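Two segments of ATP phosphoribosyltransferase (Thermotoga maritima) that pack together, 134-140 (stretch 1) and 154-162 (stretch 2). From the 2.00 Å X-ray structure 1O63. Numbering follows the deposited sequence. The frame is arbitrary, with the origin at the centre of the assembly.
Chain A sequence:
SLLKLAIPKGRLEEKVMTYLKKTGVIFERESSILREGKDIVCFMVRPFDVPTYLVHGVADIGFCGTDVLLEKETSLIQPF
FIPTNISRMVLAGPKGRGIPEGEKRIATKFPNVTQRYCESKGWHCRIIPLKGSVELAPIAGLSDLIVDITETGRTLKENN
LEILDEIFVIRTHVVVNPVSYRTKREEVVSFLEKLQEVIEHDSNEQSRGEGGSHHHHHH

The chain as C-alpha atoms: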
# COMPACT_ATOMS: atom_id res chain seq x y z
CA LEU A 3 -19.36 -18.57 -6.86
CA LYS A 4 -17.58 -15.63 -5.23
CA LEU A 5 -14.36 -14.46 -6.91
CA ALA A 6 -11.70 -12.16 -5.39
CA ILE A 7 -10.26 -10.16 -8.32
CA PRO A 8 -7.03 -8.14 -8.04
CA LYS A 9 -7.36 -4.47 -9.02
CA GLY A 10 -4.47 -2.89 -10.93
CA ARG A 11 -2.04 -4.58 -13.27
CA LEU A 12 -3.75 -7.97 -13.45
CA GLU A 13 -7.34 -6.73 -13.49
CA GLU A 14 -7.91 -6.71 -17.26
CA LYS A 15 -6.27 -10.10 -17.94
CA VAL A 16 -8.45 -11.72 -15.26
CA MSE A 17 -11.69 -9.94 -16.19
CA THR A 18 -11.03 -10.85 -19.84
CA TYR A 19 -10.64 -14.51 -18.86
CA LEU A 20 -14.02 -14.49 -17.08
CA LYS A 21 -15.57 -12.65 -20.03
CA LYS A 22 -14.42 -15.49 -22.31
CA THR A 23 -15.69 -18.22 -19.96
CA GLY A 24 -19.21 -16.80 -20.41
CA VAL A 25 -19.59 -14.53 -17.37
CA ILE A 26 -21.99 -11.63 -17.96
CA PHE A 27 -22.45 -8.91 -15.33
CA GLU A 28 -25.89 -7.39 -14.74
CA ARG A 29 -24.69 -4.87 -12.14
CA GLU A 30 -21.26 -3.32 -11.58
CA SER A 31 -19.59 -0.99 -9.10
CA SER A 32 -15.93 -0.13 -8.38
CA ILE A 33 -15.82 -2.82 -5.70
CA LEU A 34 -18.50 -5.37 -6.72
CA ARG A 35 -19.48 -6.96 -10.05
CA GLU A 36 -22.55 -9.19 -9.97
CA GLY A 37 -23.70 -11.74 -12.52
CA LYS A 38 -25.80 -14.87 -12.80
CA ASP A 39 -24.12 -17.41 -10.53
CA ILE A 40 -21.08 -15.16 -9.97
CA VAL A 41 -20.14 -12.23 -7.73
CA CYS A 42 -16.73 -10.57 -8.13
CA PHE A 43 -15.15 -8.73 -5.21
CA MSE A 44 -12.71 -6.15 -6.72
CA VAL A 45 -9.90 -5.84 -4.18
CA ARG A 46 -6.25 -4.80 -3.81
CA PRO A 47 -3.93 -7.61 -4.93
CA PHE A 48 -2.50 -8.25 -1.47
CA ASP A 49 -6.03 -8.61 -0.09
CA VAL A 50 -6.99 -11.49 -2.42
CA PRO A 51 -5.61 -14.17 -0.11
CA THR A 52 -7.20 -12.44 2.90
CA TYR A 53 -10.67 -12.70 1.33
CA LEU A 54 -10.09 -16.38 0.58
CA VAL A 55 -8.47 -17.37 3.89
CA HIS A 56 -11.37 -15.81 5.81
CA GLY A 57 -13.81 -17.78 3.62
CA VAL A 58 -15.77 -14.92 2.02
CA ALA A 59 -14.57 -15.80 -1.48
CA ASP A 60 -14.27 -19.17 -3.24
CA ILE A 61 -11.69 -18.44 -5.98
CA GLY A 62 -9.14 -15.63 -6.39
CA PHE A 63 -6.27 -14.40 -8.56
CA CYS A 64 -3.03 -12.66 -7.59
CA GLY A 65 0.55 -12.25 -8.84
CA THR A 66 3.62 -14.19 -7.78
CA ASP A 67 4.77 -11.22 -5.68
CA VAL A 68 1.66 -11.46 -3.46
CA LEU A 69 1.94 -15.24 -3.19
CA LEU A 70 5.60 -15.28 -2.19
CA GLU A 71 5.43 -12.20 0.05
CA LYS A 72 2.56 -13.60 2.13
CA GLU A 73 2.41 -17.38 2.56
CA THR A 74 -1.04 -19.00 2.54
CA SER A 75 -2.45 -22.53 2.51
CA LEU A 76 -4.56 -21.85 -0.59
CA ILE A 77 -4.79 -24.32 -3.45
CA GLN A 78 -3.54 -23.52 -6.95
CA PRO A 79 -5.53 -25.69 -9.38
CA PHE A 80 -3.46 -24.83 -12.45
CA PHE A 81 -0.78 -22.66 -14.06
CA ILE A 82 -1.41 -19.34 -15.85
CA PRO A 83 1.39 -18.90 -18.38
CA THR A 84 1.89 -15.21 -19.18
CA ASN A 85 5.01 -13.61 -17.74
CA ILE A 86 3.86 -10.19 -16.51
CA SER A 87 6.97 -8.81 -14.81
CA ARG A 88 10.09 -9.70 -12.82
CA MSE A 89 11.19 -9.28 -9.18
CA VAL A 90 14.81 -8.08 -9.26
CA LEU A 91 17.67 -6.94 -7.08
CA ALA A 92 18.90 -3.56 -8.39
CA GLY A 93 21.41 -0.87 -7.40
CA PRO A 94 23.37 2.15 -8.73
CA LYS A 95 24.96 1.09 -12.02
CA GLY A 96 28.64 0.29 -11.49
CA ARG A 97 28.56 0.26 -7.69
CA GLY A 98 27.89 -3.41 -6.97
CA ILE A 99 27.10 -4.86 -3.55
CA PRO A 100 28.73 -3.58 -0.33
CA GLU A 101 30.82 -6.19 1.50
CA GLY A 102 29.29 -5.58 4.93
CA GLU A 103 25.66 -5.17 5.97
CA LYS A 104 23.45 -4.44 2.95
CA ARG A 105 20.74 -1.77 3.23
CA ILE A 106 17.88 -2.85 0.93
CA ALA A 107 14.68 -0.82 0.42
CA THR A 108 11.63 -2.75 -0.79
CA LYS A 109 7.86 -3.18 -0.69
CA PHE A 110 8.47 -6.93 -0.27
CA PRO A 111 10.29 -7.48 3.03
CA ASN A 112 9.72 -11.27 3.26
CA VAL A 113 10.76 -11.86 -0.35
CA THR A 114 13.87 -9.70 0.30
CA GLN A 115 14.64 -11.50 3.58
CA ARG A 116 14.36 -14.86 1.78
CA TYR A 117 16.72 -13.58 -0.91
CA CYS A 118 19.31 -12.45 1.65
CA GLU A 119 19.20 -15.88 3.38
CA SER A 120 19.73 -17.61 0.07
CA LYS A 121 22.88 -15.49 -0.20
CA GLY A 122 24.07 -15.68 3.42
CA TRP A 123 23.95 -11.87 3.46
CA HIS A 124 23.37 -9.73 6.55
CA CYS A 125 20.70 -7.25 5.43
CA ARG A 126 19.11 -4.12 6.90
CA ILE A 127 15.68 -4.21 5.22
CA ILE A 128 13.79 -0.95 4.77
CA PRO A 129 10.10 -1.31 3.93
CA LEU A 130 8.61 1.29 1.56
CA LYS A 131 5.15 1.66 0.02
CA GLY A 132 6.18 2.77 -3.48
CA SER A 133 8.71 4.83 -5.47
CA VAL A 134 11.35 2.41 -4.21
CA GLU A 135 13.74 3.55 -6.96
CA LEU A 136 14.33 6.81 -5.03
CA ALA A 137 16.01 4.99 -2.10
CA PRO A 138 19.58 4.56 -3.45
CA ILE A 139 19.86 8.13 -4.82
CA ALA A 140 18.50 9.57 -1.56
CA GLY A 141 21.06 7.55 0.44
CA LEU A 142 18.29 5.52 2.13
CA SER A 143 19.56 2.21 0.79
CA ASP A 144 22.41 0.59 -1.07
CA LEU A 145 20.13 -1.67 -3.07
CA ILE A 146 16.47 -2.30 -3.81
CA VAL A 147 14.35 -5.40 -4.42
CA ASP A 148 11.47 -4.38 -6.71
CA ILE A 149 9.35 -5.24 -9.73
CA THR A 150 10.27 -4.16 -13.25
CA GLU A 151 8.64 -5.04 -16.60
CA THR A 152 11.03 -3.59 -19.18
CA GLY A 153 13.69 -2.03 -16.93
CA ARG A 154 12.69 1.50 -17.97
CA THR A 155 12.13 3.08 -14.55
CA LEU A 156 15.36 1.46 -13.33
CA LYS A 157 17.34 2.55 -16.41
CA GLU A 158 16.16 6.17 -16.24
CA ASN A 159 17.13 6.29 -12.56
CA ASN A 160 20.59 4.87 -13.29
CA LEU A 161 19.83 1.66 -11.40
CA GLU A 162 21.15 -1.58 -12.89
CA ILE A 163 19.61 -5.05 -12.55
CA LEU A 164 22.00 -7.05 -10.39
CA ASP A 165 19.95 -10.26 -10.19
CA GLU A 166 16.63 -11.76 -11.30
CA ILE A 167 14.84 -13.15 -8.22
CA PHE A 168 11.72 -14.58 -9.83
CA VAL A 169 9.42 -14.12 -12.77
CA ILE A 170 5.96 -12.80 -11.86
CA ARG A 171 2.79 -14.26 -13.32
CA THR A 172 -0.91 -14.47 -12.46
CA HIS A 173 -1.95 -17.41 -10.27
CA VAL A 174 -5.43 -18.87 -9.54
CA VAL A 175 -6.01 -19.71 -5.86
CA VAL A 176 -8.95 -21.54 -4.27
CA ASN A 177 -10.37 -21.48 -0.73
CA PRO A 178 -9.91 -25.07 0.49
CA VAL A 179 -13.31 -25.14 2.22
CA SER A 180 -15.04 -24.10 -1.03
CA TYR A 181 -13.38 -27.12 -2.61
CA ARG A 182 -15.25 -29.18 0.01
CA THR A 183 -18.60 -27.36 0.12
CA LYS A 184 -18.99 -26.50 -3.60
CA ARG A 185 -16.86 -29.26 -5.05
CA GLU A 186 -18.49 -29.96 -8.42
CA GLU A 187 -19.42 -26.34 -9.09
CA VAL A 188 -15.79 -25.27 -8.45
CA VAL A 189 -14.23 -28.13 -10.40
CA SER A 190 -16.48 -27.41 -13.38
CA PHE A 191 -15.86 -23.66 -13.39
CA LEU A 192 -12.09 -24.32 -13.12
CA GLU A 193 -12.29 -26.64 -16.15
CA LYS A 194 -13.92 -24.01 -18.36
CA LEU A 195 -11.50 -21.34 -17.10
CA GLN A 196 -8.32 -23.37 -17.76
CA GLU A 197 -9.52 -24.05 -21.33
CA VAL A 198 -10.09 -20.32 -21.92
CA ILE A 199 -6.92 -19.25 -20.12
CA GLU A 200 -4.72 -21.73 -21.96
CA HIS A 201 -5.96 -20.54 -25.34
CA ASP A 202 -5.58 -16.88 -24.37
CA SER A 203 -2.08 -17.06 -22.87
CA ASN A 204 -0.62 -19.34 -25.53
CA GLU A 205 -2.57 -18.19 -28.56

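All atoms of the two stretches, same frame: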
# COMPACT_ATOMS: atom_id res chain seq x y z
N VAL A 134 10.20 3.01 -4.85
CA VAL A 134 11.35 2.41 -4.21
C VAL A 134 12.64 2.80 -4.91
O VAL A 134 13.71 2.80 -4.31
CB VAL A 134 11.21 0.88 -4.12
CG1 VAL A 134 12.38 0.27 -3.36
CG2 VAL A 134 9.91 0.52 -3.36
N GLU A 135 12.56 3.15 -6.21
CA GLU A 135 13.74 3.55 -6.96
C GLU A 135 14.39 4.83 -6.46
O GLU A 135 15.58 5.06 -6.76
CB GLU A 135 13.45 3.59 -8.45
CG GLU A 135 12.58 4.75 -8.90
CD GLU A 135 11.10 4.49 -8.69
OE1 GLU A 135 10.72 3.37 -8.31
OE2 GLU A 135 10.30 5.41 -8.94
N LEU A 136 13.75 5.62 -5.64
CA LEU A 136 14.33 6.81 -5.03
C LEU A 136 15.29 6.46 -3.90
O LEU A 136 16.21 7.23 -3.61
CB LEU A 136 13.19 7.69 -4.48
CG LEU A 136 13.55 8.91 -3.66
CD1 LEU A 136 14.42 9.86 -4.48
CD2 LEU A 136 12.29 9.63 -3.17
N ALA A 137 15.17 5.30 -3.25
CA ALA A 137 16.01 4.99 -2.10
C ALA A 137 17.50 5.10 -2.28
O ALA A 137 18.18 5.76 -1.46
CB ALA A 137 15.62 3.62 -1.52
N PRO A 138 18.12 4.49 -3.26
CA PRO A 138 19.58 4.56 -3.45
C PRO A 138 20.07 5.98 -3.68
O PRO A 138 20.92 6.49 -2.93
CB PRO A 138 19.83 3.65 -4.64
CG PRO A 138 18.67 2.69 -4.62
CD PRO A 138 17.49 3.59 -4.26
N ILE A 139 19.46 6.73 -4.59
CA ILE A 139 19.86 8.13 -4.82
C ILE A 139 19.63 9.03 -3.65
O ILE A 139 20.42 9.99 -3.40
CB ILE A 139 19.21 8.63 -6.13
CG1 ILE A 139 19.88 7.92 -7.32
CG2 ILE A 139 19.37 10.13 -6.26
CD1 ILE A 139 19.10 8.03 -8.62
N ALA A 140 18.65 8.77 -2.76
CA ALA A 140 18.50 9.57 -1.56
C ALA A 140 19.48 9.16 -0.46
O ALA A 140 19.52 9.80 0.61
CB ALA A 140 17.07 9.48 -0.98
N ARG A 154 12.74 0.08 -17.70
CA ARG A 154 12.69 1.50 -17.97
C ARG A 154 12.87 2.38 -16.75
O ARG A 154 13.78 3.23 -16.74
CB ARG A 154 11.38 1.89 -18.68
CG ARG A 154 11.15 3.39 -18.76
CD ARG A 154 9.66 3.70 -18.99
NE ARG A 154 9.46 4.86 -19.81
CZ ARG A 154 9.21 6.10 -19.44
NH1 ARG A 154 9.06 7.07 -20.35
NH2 ARG A 154 9.08 6.40 -18.15
N THR A 155 12.00 2.26 -15.76
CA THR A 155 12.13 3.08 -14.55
C THR A 155 13.50 2.89 -13.92
O THR A 155 14.15 3.87 -13.55
CB THR A 155 11.02 2.74 -13.54
OG1 THR A 155 9.78 2.64 -14.26
CG2 THR A 155 10.87 3.78 -12.44
N LEU A 156 14.00 1.66 -13.86
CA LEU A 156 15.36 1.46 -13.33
C LEU A 156 16.41 2.21 -14.16
O LEU A 156 17.23 2.98 -13.62
CB LEU A 156 15.69 -0.02 -13.29
CG LEU A 156 14.77 -0.86 -12.36
CD1 LEU A 156 15.14 -2.31 -12.45
CD2 LEU A 156 14.82 -0.35 -10.93
N LYS A 157 16.43 1.95 -15.45
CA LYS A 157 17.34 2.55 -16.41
C LYS A 157 17.38 4.06 -16.33
O LYS A 157 18.44 4.69 -16.25
CB LYS A 157 16.89 2.13 -17.83
CG LYS A 157 18.01 1.73 -18.76
CD LYS A 157 18.95 2.87 -19.08
CE LYS A 157 18.38 3.84 -20.09
NZ LYS A 157 19.08 5.18 -20.00
N GLU A 158 16.21 4.71 -16.27
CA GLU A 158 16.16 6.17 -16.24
C GLU A 158 16.56 6.73 -14.88
O GLU A 158 16.74 7.95 -14.71
CB GLU A 158 14.80 6.67 -16.69
CG GLU A 158 13.72 6.78 -15.65
CD GLU A 158 12.32 6.89 -16.23
OE1 GLU A 158 11.79 5.87 -16.72
OE2 GLU A 158 11.73 7.99 -16.19
N ASN A 159 16.67 5.87 -13.88
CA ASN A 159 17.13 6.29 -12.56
C ASN A 159 18.56 5.82 -12.31
O ASN A 159 19.00 5.76 -11.16
CB ASN A 159 16.19 5.76 -11.47
CG ASN A 159 14.88 6.54 -11.51
OD1 ASN A 159 14.81 7.63 -10.95
ND2 ASN A 159 13.88 5.99 -12.19
N ASN A 160 19.23 5.35 -13.35
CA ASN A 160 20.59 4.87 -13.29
C ASN A 160 20.78 3.69 -12.36
O ASN A 160 21.86 3.52 -11.78
CB ASN A 160 21.55 6.02 -12.88
CG ASN A 160 21.64 7.07 -13.97
OD1 ASN A 160 21.70 8.28 -13.71
ND2 ASN A 160 21.63 6.63 -15.22
N LEU A 161 19.74 2.90 -12.17
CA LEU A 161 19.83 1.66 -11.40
C LEU A 161 20.06 0.53 -12.39
O LEU A 161 19.50 0.60 -13.49
CB LEU A 161 18.56 1.40 -10.58
CG LEU A 161 18.26 2.48 -9.52
CD1 LEU A 161 16.98 2.20 -8.78
CD2 LEU A 161 19.43 2.62 -8.57
N GLU A 162 20.89 -0.42 -12.04
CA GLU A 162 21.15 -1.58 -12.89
C GLU A 162 20.52 -2.82 -12.24
O GLU A 162 20.53 -2.92 -11.01
CB GLU A 162 22.66 -1.80 -13.01
CG GLU A 162 23.14 -3.19 -13.22
CD GLU A 162 24.61 -3.39 -13.44
OE1 GLU A 162 25.45 -2.88 -12.67
OE2 GLU A 162 24.97 -4.12 -14.41

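The contact between these two segments is small, burying about 292 Å² in all, and no hydrogen bond crosses it. It is made by van der Waals packing, and three residues carry most of it: Glu135 from the first stretch, Leu161 and Asn159 from the second.

Glu135 covers the most surface, with 89 Å² of it hidden by the other stretch. Its CA-to-CB bond points toward the second stretch, and its CA lies 6.9 Å from the CA of Leu156, the closest CA pair across the two stretches. A glutamate may seem an odd choice for a contact without polar bonds, but its chain suits the place because it has two faces to offer: a methylene stem that packs like a hydrocarbon, and a carboxylate that can remain near solvent in a partly exposed residue. The side chain bends, with chi1 near 73° (p) and chi2 near -82° (m), and meets three partners along its length. Near the backbone, CB of Glu135 lies 3.8 Å from CD1 of Leu161. Further out, CG of Glu135 is 3.7 Å from ND2 of Asn159, and at the end CD of Glu135 comes within 3.8 Å of the methyl CG2 of Thr155. The last pair places the carboxylate carbon against the apolar branch of the threonine; OG1 of Thr155 lies 6.1 Å from OE1 and 6.0 Å from OE2 of Glu135, too far to bond.

Leu161 gives the contact its buried, apolar portion. It begins the strand that follows the turn of stretch 2; its CA-to-CB bond points toward the first stretch, and the side chain is in the m, t rotamer. The forked end of a leucine suits this position because its two methyls reach different neighbours. CD1 of Leu161 lies 3.8 Å from the carbonyl O of Glu135, while CD2 of Leu161 sits 4.0 Å from CG of Pro138. The proline ring, compact and apolar, offers its CG to that methyl without needing a polar partner there.

Asn159 stands where the helix of stretch 2 has given way to the turn. Its amide is directed back to its own segment: ND2 of Asn159 donates a short, nearly straight hydrogen bond to O of Thr155, 2.5 Å away, with an angle of 169° at the hydrogen. Asparagine suits this site because its side-chain amide supplies an N-H donor at a length that meets the carbonyl four residues earlier. The bond ties the side chain to the helix; ND2 also lies against the Glu135 stem, and the closest approach of these two polar residues is a packing contact to a methylene carbon.

The backbone of Asn159 also takes part. Its carbonyl O is 3.4 Å from CD1 of Ile139, whose long side chain, chi1 near -70° (m) and chi2 near 164° (t), extends from an otherwise exposed residue to touch the turn. It adds a van der Waals contact between a methyl and a carbonyl oxygen, a smaller share at 39 Å² against 89 Å² for Glu135.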